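Side-chain contacts in taurine:2-oxoglutarate aminotransferase (Bifidobacterium kashiwanohense PV20-2, PDB 6JIX), which probably transfers the amino group of taurine to 2-oxoglutarate, using pyridoxal 5'-phosphate as its cofactor: residues 12-15 with 16-19; 19-22 with 23-26; 86-89 with 90-93; 201-204 with 205-209; 239-242 with 243-247. All blocks are in the same frame, centred on the assembly; numbering follows the deposited sequence.

Contact 1 (12-15 with 16-19); sequences ASLH and SEYV
Val19 lays its CB over one face of the His15 imidazole, a CH-pi contact in which CB stands 3.8 Å from the ring centroid and is displaced toward the rim. Its CG1 branch comes to 3.5 Å from His15 CE1, while CG2 turns back to within 3.4 Å of His15 CA. With CG of His15 opposite its own backbone N (chi1 173°), the ring stands beside the carbonyl carbon, where the valine meets it. A quarter-turn away, Leu14 and Tyr18 run side by side, Leu14 CD2 4.1 Å from Tyr18 CE2. The backbone sets both pairs four residues apart: Val19 N binds His15 O at 3.1 Å and Tyr18 N binds Leu14 O at 2.8 Å. This is the last turn of helix 8-18, and Val19 is the first residue to leave it. Further out, His15 NE2 bonds to Gln21 OE1, and Ser16 OG to Gly28 O. Arg109 of the second subunit bonds to Ser16 O and Val19 O, and Gln108 of that subunit to Glu17 O. The carbonyl groups at and just past the helix end therefore meet donors from across the dimer interface, and the partial negative charge expected there would probably favour the arginine.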
loop_
_atom_site.group_PDB
_atom_site.type_symbol
_atom_site.label_atom_id
_atom_site.label_comp_id
_atom_site.label_asym_id
_atom_site.label_seq_id
_atom_site.Cartn_x
_atom_site.Cartn_y
_atom_site.Cartn_z
ATOM N N ALA A 12 16.521 11.801 16.261
ATOM C CA ALA A 12 15.603 11.170 17.208
ATOM C C ALA A 12 14.596 12.162 17.772
ATOM O O ALA A 12 13.445 11.790 18.038
ATOM C CB ALA A 12 16.394 10.531 18.352
ATOM N N SER A 13 15.007 13.419 17.948
ATOM C CA SER A 13 14.113 14.456 18.445
ATOM C C SER A 13 13.014 14.761 17.434
ATOM O O SER A 13 11.835 14.862 17.798
ATOM C CB SER A 13 14.917 15.712 18.788
ATOM O OG SER A 13 14.168 16.900 18.558
ATOM N N LEU A 14 13.388 14.953 16.162
ATOM C CA LEU A 14 12.399 15.223 15.122
ATOM C C LEU A 14 11.425 14.059 14.968
ATOM O O LEU A 14 10.226 14.266 14.750
ATOM C CB LEU A 14 13.096 15.537 13.797
ATOM C CG LEU A 14 13.824 16.879 13.856
ATOM C CD1 LEU A 14 13.798 17.552 12.523
ATOM C CD2 LEU A 14 13.152 17.751 14.890
ATOM N N HIS A 15 11.921 12.826 15.058
ATOM C CA HIS A 15 11.024 11.677 14.987
ATOM C C HIS A 15 10.035 11.691 16.150
ATOM O O HIS A 15 8.829 11.497 15.958
ATOM C CB HIS A 15 11.824 10.367 14.970
ATOM C CG HIS A 15 10.965 9.138 15.068
ATOM N ND1 HIS A 15 10.728 8.307 13.993
ATOM C CD2 HIS A 15 10.281 8.609 16.112
ATOM C CE1 HIS A 15 9.932 7.321 14.371
ATOM N NE2 HIS A 15 9.648 7.479 15.652
ATOM N N SER A 16 10.537 11.910 17.370
ATOM C CA SER A 16 9.678 11.893 18.550
ATOM C C SER A 16 8.610 12.969 18.495
ATOM O O SER A 16 7.543 12.818 19.103
ATOM C CB SER A 16 10.522 12.079 19.808
ATOM O OG SER A 16 10.873 10.827 20.346
ATOM N N GLU A 17 8.872 14.045 17.762
ATOM C CA GLU A 17 8.024 15.227 17.735
ATOM C C GLU A 17 7.089 15.270 16.533
ATOM O O GLU A 17 5.971 15.787 16.648
ATOM C CB GLU A 17 8.910 16.478 17.747
ATOM C CG GLU A 17 8.280 17.766 18.263
ATOM C CD GLU A 17 9.180 18.988 18.028
ATOM O OE1 GLU A 17 8.631 20.110 17.894
ATOM O OE2 GLU A 17 10.431 18.819 17.969
ATOM N N TYR A 18 7.515 14.734 15.385
ATOM C CA TYR A 18 6.824 14.941 14.120
ATOM C C TYR A 18 6.409 13.668 13.393
ATOM O O TYR A 18 5.631 13.761 12.441
ATOM C CB TYR A 18 7.705 15.760 13.163
ATOM C CG TYR A 18 7.895 17.202 13.547
ATOM C CD1 TYR A 18 6.975 18.167 13.168
ATOM C CD2 TYR A 18 9.006 17.605 14.272
ATOM C CE1 TYR A 18 7.148 19.495 13.512
ATOM C CE2 TYR A 18 9.189 18.943 14.622
ATOM C CZ TYR A 18 8.255 19.880 14.238
ATOM O OH TYR A 18 8.423 21.205 14.570
ATOM N N VAL A 19 6.938 12.505 13.763
ATOM C CA VAL A 19 6.659 11.240 13.081
ATOM C C VAL A 19 5.538 10.522 13.813
ATOM O O VAL A 19 5.520 10.481 15.049
ATOM C CB VAL A 19 7.917 10.342 13.015
ATOM C CG1 VAL A 19 7.587 9.000 12.372
ATOM C CG2 VAL A 19 9.054 11.030 12.276
#

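Contact 2 (19-22 with 23-26); sequences VMQS and WHKQ. With GLU (glutamic acid), chain F.
Gln21 and His24 point the same way side by side, amide and imidazole planes turned 71° apart, Gln21 CG 3.9 Å from His24 CB. Gln21 OE1 accepts from His15 NE2, and Gln21 NE2 bonds to Pro84 O of the second subunit. The indole of Trp23 offers its edge to the bound glutamic acid: the ligand CA lies in the ring plane, and Trp23 NE1 donates to the ligand O at 3.1 Å. Arg158 makes a cation-pi contact with the same indole, and Ser22 OG adds a weak bond to the ligand OXT. A further flat group, the carboxamide of Gln26, grips the Gln21 backbone at two points. Gln26 OE1 receives Gln21 N at 2.6 Å, nearly straight at 169°, while Gln26 NE2 reaches a lone pair of Gln21 O at 3.3 Å in the carbonyl plane. A sharp bend at chi2 (-22°) folds the Gln26 amide back, and the Met20 side chain crosses that of Gln26 at about a right angle, CE 4.0 Å from Gln26 CG. The carboxamide thus ties both arms of the type II turn from Gln21 to His24. This glutamate-binding loop joins helix 8-18 to strand 33-37, and Leu308 of the second subunit packs on Met20.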
loop_
_atom_site.group_PDB
_atom_site.type_symbol
_atom_site.label_atom_id
_atom_site.label_comp_id
_atom_site.label_asym_id
_atom_site.label_seq_id
_atom_site.Cartn_x
_atom_site.Cartn_y
_atom_site.Cartn_z
ATOM N N VAL A 19 6.938 12.505 13.763
ATOM C CA VAL A 19 6.659 11.240 13.081
ATOM C C VAL A 19 5.538 10.522 13.813
ATOM O O VAL A 19 5.520 10.481 15.049
ATOM C CB VAL A 19 7.917 10.342 13.015
ATOM C CG1 VAL A 19 7.587 9.000 12.372
ATOM C CG2 VAL A 19 9.054 11.030 12.276
ATOM N N MET A 20 4.626 9.916 13.068
ATOM C CA MET A 20 3.593 9.100 13.686
ATOM C C MET A 20 4.038 7.634 13.688
ATOM O O MET A 20 4.152 7.000 12.634
ATOM C CB MET A 20 2.243 9.305 13.004
ATOM C CG MET A 20 1.098 8.880 13.921
ATOM S SD MET A 20 -0.475 9.716 13.656
ATOM C CE MET A 20 -0.526 10.683 15.143
ATOM N N GLN A 21 4.287 7.113 14.887
ATOM C CA GLN A 21 4.828 5.775 15.094
ATOM C C GLN A 21 3.726 4.715 15.055
ATOM O O GLN A 21 2.676 4.873 15.685
ATOM C CB GLN A 21 5.523 5.727 16.445
ATOM C CG GLN A 21 6.274 4.479 16.691
ATOM C CD GLN A 21 7.348 4.301 15.688
ATOM O OE1 GLN A 21 8.459 4.817 15.855
ATOM N NE2 GLN A 21 7.036 3.580 14.615
ATOM N N SER A 22 3.971 3.628 14.332
ATOM C CA SER A 22 3.019 2.526 14.304
ATOM C C SER A 22 2.961 1.800 15.645
ATOM O O SER A 22 3.993 1.564 16.289
ATOM C CB SER A 22 3.381 1.531 13.204
ATOM O OG SER A 22 3.412 2.161 11.938
ATOM N N TRP A 23 1.732 1.459 16.060
ATOM C CA TRP A 23 1.450 0.537 17.168
ATOM C C TRP A 23 2.030 1.004 18.502
ATOM O O TRP A 23 2.427 0.179 19.330
ATOM C CB TRP A 23 1.942 -0.879 16.865
ATOM C CG TRP A 23 1.600 -1.436 15.500
ATOM C CD1 TRP A 23 2.482 -1.751 14.518
ATOM C CD2 TRP A 23 0.301 -1.790 14.988
ATOM N NE1 TRP A 23 1.834 -2.264 13.419
ATOM C CE2 TRP A 23 0.491 -2.298 13.679
ATOM C CE3 TRP A 23 -1.001 -1.725 15.502
ATOM C CZ2 TRP A 23 -0.568 -2.736 12.878
ATOM C CZ3 TRP A 23 -2.058 -2.159 14.699
ATOM C CH2 TRP A 23 -1.829 -2.658 13.403
ATOM N N HIS A 24 2.057 2.315 18.745
ATOM C CA HIS A 24 2.677 2.875 19.945
ATOM C C HIS A 24 1.957 4.169 20.303
ATOM O O HIS A 24 1.232 4.740 19.483
ATOM C CB HIS A 24 4.183 3.137 19.750
ATOM C CG HIS A 24 5.060 1.995 20.180
ATOM N ND1 HIS A 24 5.012 0.748 19.587
ATOM C CD2 HIS A 24 6.012 1.912 21.144
ATOM C CE1 HIS A 24 5.886 -0.055 20.172
ATOM N NE2 HIS A 24 6.507 0.628 21.118
ATOM N N LYS A 25 2.130 4.615 21.546
ATOM C CA LYS A 25 1.764 5.990 21.852
ATOM C C LYS A 25 2.821 6.913 21.265
ATOM O O LYS A 25 3.993 6.557 21.163
ATOM C CB LYS A 25 1.639 6.219 23.358
ATOM C CG LYS A 25 0.970 5.099 24.104
ATOM C CD LYS A 25 0.309 5.627 25.359
ATOM C CE LYS A 25 -0.085 4.495 26.305
ATOM N NZ LYS A 25 -1.338 4.831 27.063
ATOM N N GLN A 26 2.407 8.116 20.907
ATOM C CA GLN A 26 3.313 8.998 20.204
ATOM C C GLN A 26 4.305 9.616 21.179
ATOM O O GLN A 26 4.057 9.696 22.387
ATOM C CB GLN A 26 2.531 10.102 19.486
ATOM C CG GLN A 26 1.850 9.664 18.188
ATOM C CD GLN A 26 2.475 8.416 17.568
ATOM O OE1 GLN A 26 3.508 8.494 16.905
ATOM N NE2 GLN A 26 1.850 7.261 17.785
HETATM N N GLU F . 5.551 -3.310 13.787
HETATM C CA GLU F . 5.462 -1.898 13.411
HETATM C C GLU F . 4.959 -1.686 11.977
HETATM O O GLU F . 4.165 -2.523 11.448
HETATM C CB GLU F . 6.862 -1.352 13.691
HETATM C CG GLU F . 6.823 0.096 14.153
HETATM C CD GLU F . 6.928 0.304 15.658
HETATM O OE1 GLU F . 6.987 -0.654 16.477
HETATM O OE2 GLU F . 6.957 1.487 16.070
HETATM O OXT GLU F . 5.281 -0.639 11.353
#

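Contact 3 (86-89 with 90-93); sequences YASE and PKSR. With GLU (glutamic acid), chain E.
Lys91 NZ donates to Tyr86 O at 2.7 Å, approaching nearly along the C=O axis. The lysine chain runs extended from the backbone and bends at chi3 (75°), which turns the ammonium back over the incoming strand. Near its root, Lys91 CB lies 3.3 Å from Ser88 OG. Ser88 is the N-cap of helix 89-102: its OG accepts a weak bond from Lys91 N at 3.5 Å, while Ser88 O receives Ser92 N at 2.9 Å, almost straight. A methionine at Lys91 has no ammonium, and the tie from Tyr86 O to the first helical turn would probably be lost. Just after the cap, Glu89 and Arg93 lie side by side, and Glu89 OE1 meets Arg93 NH2 in a salt bridge of 3.1 Å, carboxylate and guanidinium planes 60° apart. Both ends also have partners on the second subunit, Leu6 N for the carboxylate and Glu4 O for the guanidinium. At the other extremity, Tyr86 OH donates to O of a bound glutamic acid at 2.6 Å. Residues 86-87 pair in parallel with a strand of the second subunit, so a sheet crosses the interface, while helix 318-333 packs on Pro90 and Arg93.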
loop_
_atom_site.group_PDB
_atom_site.type_symbol
_atom_site.label_atom_id
_atom_site.label_comp_id
_atom_site.label_asym_id
_atom_site.label_seq_id
_atom_site.Cartn_x
_atom_site.Cartn_y
_atom_site.Cartn_z
ATOM N N TYR A 86 1.287 0.718 -19.203
ATOM C CA TYR A 86 2.411 0.475 -20.094
ATOM C C TYR A 86 3.218 -0.713 -19.586
ATOM O O TYR A 86 3.306 -0.954 -18.378
ATOM C CB TYR A 86 3.307 1.725 -20.220
ATOM C CG TYR A 86 2.523 2.982 -20.556
ATOM C CD1 TYR A 86 1.949 3.161 -21.823
ATOM C CD2 TYR A 86 2.338 3.983 -19.601
ATOM C CE1 TYR A 86 1.209 4.315 -22.128
ATOM C CE2 TYR A 86 1.601 5.130 -19.892
ATOM C CZ TYR A 86 1.031 5.297 -21.154
ATOM O OH TYR A 86 0.290 6.440 -21.424
ATOM N N ALA A 87 3.769 -1.486 -20.519
ATOM C CA ALA A 87 4.713 -2.532 -20.156
ATOM C C ALA A 87 6.071 -1.906 -19.879
ATOM O O ALA A 87 6.438 -0.916 -20.499
ATOM C CB ALA A 87 4.822 -3.576 -21.266
ATOM N N SER A 88 6.803 -2.463 -18.924
ATOM C CA SER A 88 8.168 -2.040 -18.672
ATOM C C SER A 88 9.033 -3.276 -18.477
ATOM O O SER A 88 8.567 -4.300 -17.965
ATOM C CB SER A 88 8.256 -1.130 -17.450
ATOM O OG SER A 88 7.995 -1.857 -16.264
ATOM N N GLU A 89 10.317 -3.152 -18.826
ATOM C CA GLU A 89 11.192 -4.313 -18.759
ATOM C C GLU A 89 11.177 -4.947 -17.368
ATOM O O GLU A 89 10.839 -6.133 -17.235
ATOM C CB GLU A 89 12.621 -3.947 -19.165
ATOM C CG GLU A 89 13.426 -5.183 -19.535
ATOM C CD GLU A 89 14.916 -4.988 -19.428
ATOM O OE1 GLU A 89 15.652 -5.439 -20.331
ATOM O OE2 GLU A 89 15.359 -4.395 -18.426
ATOM N N PRO A 90 11.483 -4.199 -16.308
ATOM C CA PRO A 90 11.530 -4.822 -14.975
ATOM C C PRO A 90 10.220 -5.477 -14.567
ATOM O O PRO A 90 10.241 -6.503 -13.875
ATOM C CB PRO A 90 11.890 -3.651 -14.052
ATOM C CG PRO A 90 12.469 -2.624 -14.934
ATOM C CD PRO A 90 11.863 -2.781 -16.280
ATOM N N LYS A 91 9.077 -4.908 -14.959
ATOM C CA LYS A 91 7.791 -5.481 -14.567
ATOM C C LYS A 91 7.505 -6.770 -15.335
ATOM O O LYS A 91 7.038 -7.756 -14.755
ATOM C CB LYS A 91 6.693 -4.439 -14.775
ATOM C CG LYS A 91 5.289 -4.920 -14.576
ATOM C CD LYS A 91 4.334 -3.736 -14.522
ATOM C CE LYS A 91 4.080 -3.138 -15.898
ATOM N NZ LYS A 91 3.235 -1.922 -15.816
ATOM N N SER A 92 7.783 -6.790 -16.641
ATOM C CA SER A 92 7.590 -8.019 -17.401
ATOM C C SER A 92 8.541 -9.113 -16.918
ATOM O O SER A 92 8.146 -10.271 -16.748
ATOM C CB SER A 92 7.794 -7.743 -18.889
ATOM O OG SER A 92 6.627 -7.182 -19.463
ATOM N N ARG A 93 9.801 -8.762 -16.692
ATOM C CA ARG A 93 10.759 -9.762 -16.276
ATOM C C ARG A 93 10.423 -10.298 -14.896
ATOM O O ARG A 93 10.646 -11.483 -14.617
ATOM C CB ARG A 93 12.169 -9.168 -16.302
ATOM C CG ARG A 93 13.244 -10.161 -16.656
ATOM C CD ARG A 93 14.572 -9.740 -16.066
ATOM N NE ARG A 93 15.250 -8.797 -16.946
ATOM C CZ ARG A 93 15.633 -9.095 -18.182
ATOM N NH1 ARG A 93 15.410 -10.312 -18.675
ATOM N NH2 ARG A 93 16.240 -8.179 -18.923
HETATM N N GLU E . -3.697 7.026 -18.206
HETATM C CA GLU E . -2.311 6.978 -17.838
HETATM C C GLU E . -1.532 7.121 -19.139
HETATM O O GLU E . -0.321 7.512 -19.157
HETATM C CB GLU E . -2.013 5.689 -17.080
HETATM C CG GLU E . -2.706 4.360 -17.388
HETATM C CD GLU E . -1.948 3.312 -16.524
HETATM O OE1 GLU E . -1.432 2.229 -17.001
HETATM O OE2 GLU E . -1.820 3.574 -15.292
HETATM O OXT GLU E . -2.159 6.858 -20.201
HETATM O O HOH W 1 15.372 -5.794 -15.374
#

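Contact 4 (201-204 with 205-209)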
loop_
_atom_site.group_PDB
_atom_site.type_symbol
_atom_site.label_atom_id
_atom_site.label_comp_id
_atom_site.label_asym_id
_atom_site.label_seq_id
_atom_site.Cartn_x
_atom_site.Cartn_y
_atom_site.Cartn_z
ATOM N N LEU A 201 -12.889 -27.569 10.955
ATOM C CA LEU A 201 -13.008 -26.655 9.824
ATOM C C LEU A 201 -14.083 -27.130 8.847
ATOM O O LEU A 201 -14.941 -26.348 8.427
ATOM C CB LEU A 201 -11.654 -26.503 9.138
ATOM C CG LEU A 201 -11.622 -25.715 7.829
ATOM C CD1 LEU A 201 -12.133 -24.268 8.010
ATOM C CD2 LEU A 201 -10.225 -25.750 7.228
ATOM N N ASP A 202 -14.065 -28.416 8.493
ATOM C CA ASP A 202 -15.123 -28.986 7.660
ATOM C C ASP A 202 -16.506 -28.707 8.254
ATOM O O ASP A 202 -17.432 -28.276 7.550
ATOM C CB ASP A 202 -14.892 -30.498 7.504
ATOM C CG ASP A 202 -15.725 -31.114 6.397
ATOM O OD1 ASP A 202 -16.393 -30.376 5.659
ATOM O OD2 ASP A 202 -15.714 -32.349 6.254
ATOM N N GLU A 203 -16.661 -28.935 9.562
ATOM C CA GLU A 203 -17.964 -28.732 10.183
ATOM C C GLU A 203 -18.378 -27.270 10.116
ATOM O O GLU A 203 -19.546 -26.965 9.862
ATOM C CB GLU A 203 -17.948 -29.222 11.623
ATOM C CG GLU A 203 -19.259 -29.873 12.027
ATOM C CD GLU A 203 -19.273 -30.333 13.481
ATOM O OE1 GLU A 203 -18.394 -29.895 14.270
ATOM O OE2 GLU A 203 -20.169 -31.136 13.830
ATOM N N GLN A 204 -17.437 -26.353 10.361
ATOM C CA GLN A 204 -17.756 -24.934 10.280
ATOM C C GLN A 204 -18.059 -24.514 8.847
ATOM O O GLN A 204 -19.010 -23.754 8.606
ATOM C CB GLN A 204 -16.622 -24.100 10.858
ATOM C CG GLN A 204 -16.975 -22.633 10.924
ATOM C CD GLN A 204 -15.879 -21.797 11.500
ATOM O OE1 GLN A 204 -14.741 -22.238 11.576
ATOM N NE2 GLN A 204 -16.207 -20.582 11.917
ATOM N N LEU A 205 -17.289 -25.013 7.879
ATOM C CA LEU A 205 -17.631 -24.761 6.482
ATOM C C LEU A 205 -19.051 -25.227 6.186
ATOM O O LEU A 205 -19.840 -24.507 5.565
ATOM C CB LEU A 205 -16.635 -25.447 5.551
ATOM C CG LEU A 205 -15.234 -24.846 5.452
ATOM C CD1 LEU A 205 -14.298 -25.824 4.752
ATOM C CD2 LEU A 205 -15.289 -23.498 4.725
ATOM N N GLN A 206 -19.407 -26.429 6.646
ATOM C CA GLN A 206 -20.759 -26.929 6.400
ATOM C C GLN A 206 -21.808 -26.023 7.026
ATOM O O GLN A 206 -22.857 -25.779 6.424
ATOM C CB GLN A 206 -20.917 -28.345 6.955
ATOM C CG GLN A 206 -20.720 -29.438 5.930
ATOM C CD GLN A 206 -20.310 -30.748 6.561
ATOM O OE1 GLN A 206 -21.069 -31.347 7.322
ATOM N NE2 GLN A 206 -19.106 -31.201 6.250
ATOM N N TYR A 207 -21.545 -25.502 8.226
ATOM C CA TYR A 207 -22.520 -24.654 8.905
ATOM C C TYR A 207 -22.547 -23.221 8.371
ATOM O O TYR A 207 -23.465 -22.468 8.710
ATOM C CB TYR A 207 -22.263 -24.673 10.424
ATOM C CG TYR A 207 -23.067 -25.757 11.143
ATOM C CD1 TYR A 207 -24.352 -25.503 11.640
ATOM C CD2 TYR A 207 -22.554 -27.045 11.292
ATOM C CE1 TYR A 207 -25.089 -26.505 12.264
ATOM C CE2 TYR A 207 -23.277 -28.047 11.915
ATOM C CZ TYR A 207 -24.538 -27.783 12.402
ATOM O OH TYR A 207 -25.235 -28.805 13.020
ATOM N N GLU A 208 -21.593 -22.832 7.523
ATOM C CA GLU A 208 -21.640 -21.543 6.850
ATOM C C GLU A 208 -22.124 -21.640 5.407
ATOM O O GLU A 208 -22.334 -20.599 4.773
ATOM C CB GLU A 208 -20.260 -20.884 6.883
ATOM C CG GLU A 208 -19.798 -20.451 8.261
ATOM C CD GLU A 208 -20.580 -19.277 8.773
ATOM O OE1 GLU A 208 -21.475 -18.818 8.021
ATOM O OE2 GLU A 208 -20.298 -18.806 9.906
ATOM N N GLY A 209 -22.313 -22.855 4.879
ATOM C CA GLY A 209 -22.667 -23.060 3.491
ATOM C C GLY A 209 -21.447 -23.031 2.584
ATOM O O GLY A 209 -20.979 -21.955 2.171
#
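The Gln206 side chain, extended beyond CG, reaches across that of Asp202. Gln206 CB rests 3.5 Å from Asp202 O, with CG 3.8 Å and CD 3.9 Å from the same oxygen. At the tip, Gln206 NE2 donates to Asp202 OD1 at 2.9 Å. That last bond is weak, bent to 130° at the hydrogen, and the amide plane stands 82° from the carboxylate. Asp202 holds CG opposite its backbone N (chi1 -166°), which turns the carboxylate toward the next helical turn. Its OD1 has a second partner in the hydroxyl of Tyr245, to which Gln206 NE2 is also bonded, so the three polar groups close a small triangle. A leucine in place of Asp202 has no carboxylate, so Gln206 NE2 and Tyr245 OH would probably be left without their shared partner, the amide freer to turn. On the buried flank, Leu201 and Leu205 cross at a slant, CD1 of Leu201 4.1 Å from CG of Leu205. On the solvent side, Glu203 O lies in the plane of the Tyr207 ring at its edge, 3.3 Å from CD2. Helix 190-208 ends here, Gly209 leaving it with positive phi, and Glu208 forms a salt bridge with Lys135. The two leucines sit on Phe137 of strand 135-139 and on Ile216 and Val213 of strand 213-219, while helix 234-245 packs Val238 and Leu241 against Leu201.

Contact 5 (239-242 with 243-247); sequences RALC and DKYGI
The side chains of Arg239 and Asp243 cross at about a right angle, one turn apart on helix 234-245, the helix of a beta-alpha-beta unit that links strands 213-219 and 248-252. Charge comes first: Arg239 NH2 forms a salt bridge with Asp243 OD1 at 2.8 Å, and NE of the same guanidinium lies 3.0 Å from that oxygen. The planes of the two groups are tilted 25° apart, and OD1 lies well off the guanidinium plane, so this is no flat in-plane pairing; bends at chi2 and chi3 swing the arginine round to it. Its NH1 has a further salt bridge, with Asp275. Backbone bonds come next. Cys242 O takes Ile247 N at 3.0 Å, together with weak bonds from Tyr245 N and Gly246 N, so it gathers three N-H groups of the exit turn, while Tyr245 N makes its stronger bond to Leu241 O. Gly246, with phi 77°, adopts the left-handed conformation that ends the helix and sends the chain into strand 248-252. Among apolar contacts, Cys242 and Ile247 both pack on Ile216, while Leu241 CB lies 4.4 Å from Tyr245 CD2. The CG2 branch of Ile247, placed anti to the backbone N, stops 3.9 Å from Cys242 SG.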
loop_
_atom_site.group_PDB
_atom_site.type_symbol
_atom_site.label_atom_id
_atom_site.label_comp_id
_atom_site.label_asym_id
_atom_site.label_seq_id
_atom_site.Cartn_x
_atom_site.Cartn_y
_atom_site.Cartn_z
ATOM N N ARG A 239 -6.241 -27.951 1.781
ATOM C CA ARG A 239 -6.293 -27.972 0.316
ATOM C C ARG A 239 -7.345 -28.957 -0.180
ATOM O O ARG A 239 -8.013 -28.715 -1.195
ATOM C CB ARG A 239 -4.917 -28.321 -0.258
ATOM C CG ARG A 239 -4.890 -28.467 -1.764
ATOM C CD ARG A 239 -5.025 -27.124 -2.442
ATOM N NE ARG A 239 -6.405 -26.815 -2.822
ATOM C CZ ARG A 239 -6.743 -25.778 -3.581
ATOM N NH1 ARG A 239 -5.797 -24.956 -4.032
ATOM N NH2 ARG A 239 -8.018 -25.558 -3.893
ATOM N N ALA A 240 -7.499 -30.080 0.518
ATOM C CA ALA A 240 -8.499 -31.065 0.122
ATOM C C ALA A 240 -9.912 -30.520 0.308
ATOM O O ALA A 240 -10.769 -30.679 -0.573
ATOM C CB ALA A 240 -8.299 -32.355 0.921
ATOM N N LEU A 241 -10.180 -29.879 1.454
ATOM C CA LEU A 241 -11.510 -29.305 1.666
ATOM C C LEU A 241 -11.829 -28.258 0.608
ATOM O O LEU A 241 -12.953 -28.212 0.097
ATOM C CB LEU A 241 -11.639 -28.704 3.067
ATOM C CG LEU A 241 -11.413 -29.591 4.282
ATOM C CD1 LEU A 241 -11.365 -28.719 5.530
ATOM C CD2 LEU A 241 -12.500 -30.676 4.377
ATOM N N CYS A 242 -10.859 -27.396 0.277
ATOM C CA CYS A 242 -11.093 -26.413 -0.775
ATOM C C CYS A 242 -11.459 -27.105 -2.077
ATOM O O CYS A 242 -12.422 -26.720 -2.750
ATOM C CB CYS A 242 -9.858 -25.535 -0.976
ATOM S SG CYS A 242 -9.420 -24.508 0.437
ATOM N N ASP A 243 -10.701 -28.143 -2.436
ATOM C CA ASP A 243 -10.979 -28.895 -3.651
ATOM C C ASP A 243 -12.379 -29.495 -3.607
ATOM O O ASP A 243 -13.141 -29.411 -4.579
ATOM C CB ASP A 243 -9.931 -29.992 -3.823
ATOM C CG ASP A 243 -8.555 -29.456 -4.195
ATOM O OD1 ASP A 243 -8.408 -28.260 -4.542
ATOM O OD2 ASP A 243 -7.602 -30.258 -4.149
ATOM N N LYS A 244 -12.730 -30.118 -2.480
ATOM C CA LYS A 244 -14.052 -30.720 -2.328
ATOM C C LYS A 244 -15.160 -29.701 -2.567
ATOM O O LYS A 244 -16.164 -30.009 -3.216
ATOM C CB LYS A 244 -14.179 -31.332 -0.934
ATOM C CG LYS A 244 -15.428 -32.143 -0.708
ATOM C CD LYS A 244 -15.406 -32.791 0.677
ATOM C CE LYS A 244 -16.791 -33.253 1.108
ATOM N NZ LYS A 244 -16.722 -34.481 1.958
ATOM N N TYR A 245 -14.989 -28.479 -2.065
ATOM C CA TYR A 245 -16.068 -27.502 -1.987
ATOM C C TYR A 245 -16.007 -26.410 -3.048
ATOM O O TYR A 245 -16.937 -25.605 -3.133
ATOM C CB TYR A 245 -16.072 -26.877 -0.590
ATOM C CG TYR A 245 -16.522 -27.873 0.455
ATOM C CD1 TYR A 245 -17.737 -28.532 0.330
ATOM C CD2 TYR A 245 -15.734 -28.170 1.553
ATOM C CE1 TYR A 245 -18.159 -29.437 1.272
ATOM C CE2 TYR A 245 -16.153 -29.081 2.507
ATOM C CZ TYR A 245 -17.366 -29.721 2.355
ATOM O OH TYR A 245 -17.799 -30.648 3.290
ATOM N N GLY A 246 -14.968 -26.379 -3.877
ATOM C CA GLY A 246 -14.829 -25.325 -4.856
ATOM C C GLY A 246 -14.353 -24.007 -4.290
ATOM O O GLY A 246 -14.612 -22.960 -4.887
ATOM N N ILE A 247 -13.705 -24.028 -3.134
ATOM C CA ILE A 247 -13.173 -22.851 -2.462
ATOM C C ILE A 247 -11.732 -22.654 -2.909
ATOM O O ILE A 247 -10.942 -23.612 -2.921
ATOM C CB ILE A 247 -13.243 -23.046 -0.937
ATOM C CG1 ILE A 247 -14.689 -23.130 -0.443
ATOM C CG2 ILE A 247 -12.410 -22.012 -0.210
ATOM C CD1 ILE A 247 -14.822 -23.916 0.872
#

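Overall arrangement
Contacts 1 and 2 run on from each other through Val19 and meet again through His15 and Gln21; contact 3 lies about 38 Å from contact 1, centre to centre. All three meet the second subunit, but their chemistry differs: side chains in contact 1 meet by CH-pi and apolar packing, whereas in contacts 2 and 3 polar grips on bound glutamic acid and backbone prevail. Contact 3 is the most buried. Contacts 4 and 5 are partly exposed helix ends within one subunit, away from the annotated sites. Their helices, 190-208 and 234-245, pack together: Leu201 and Leu205 face the central sheet, Leu241 the neighbouring helix, and the polar pairs tie one helix turn to the next.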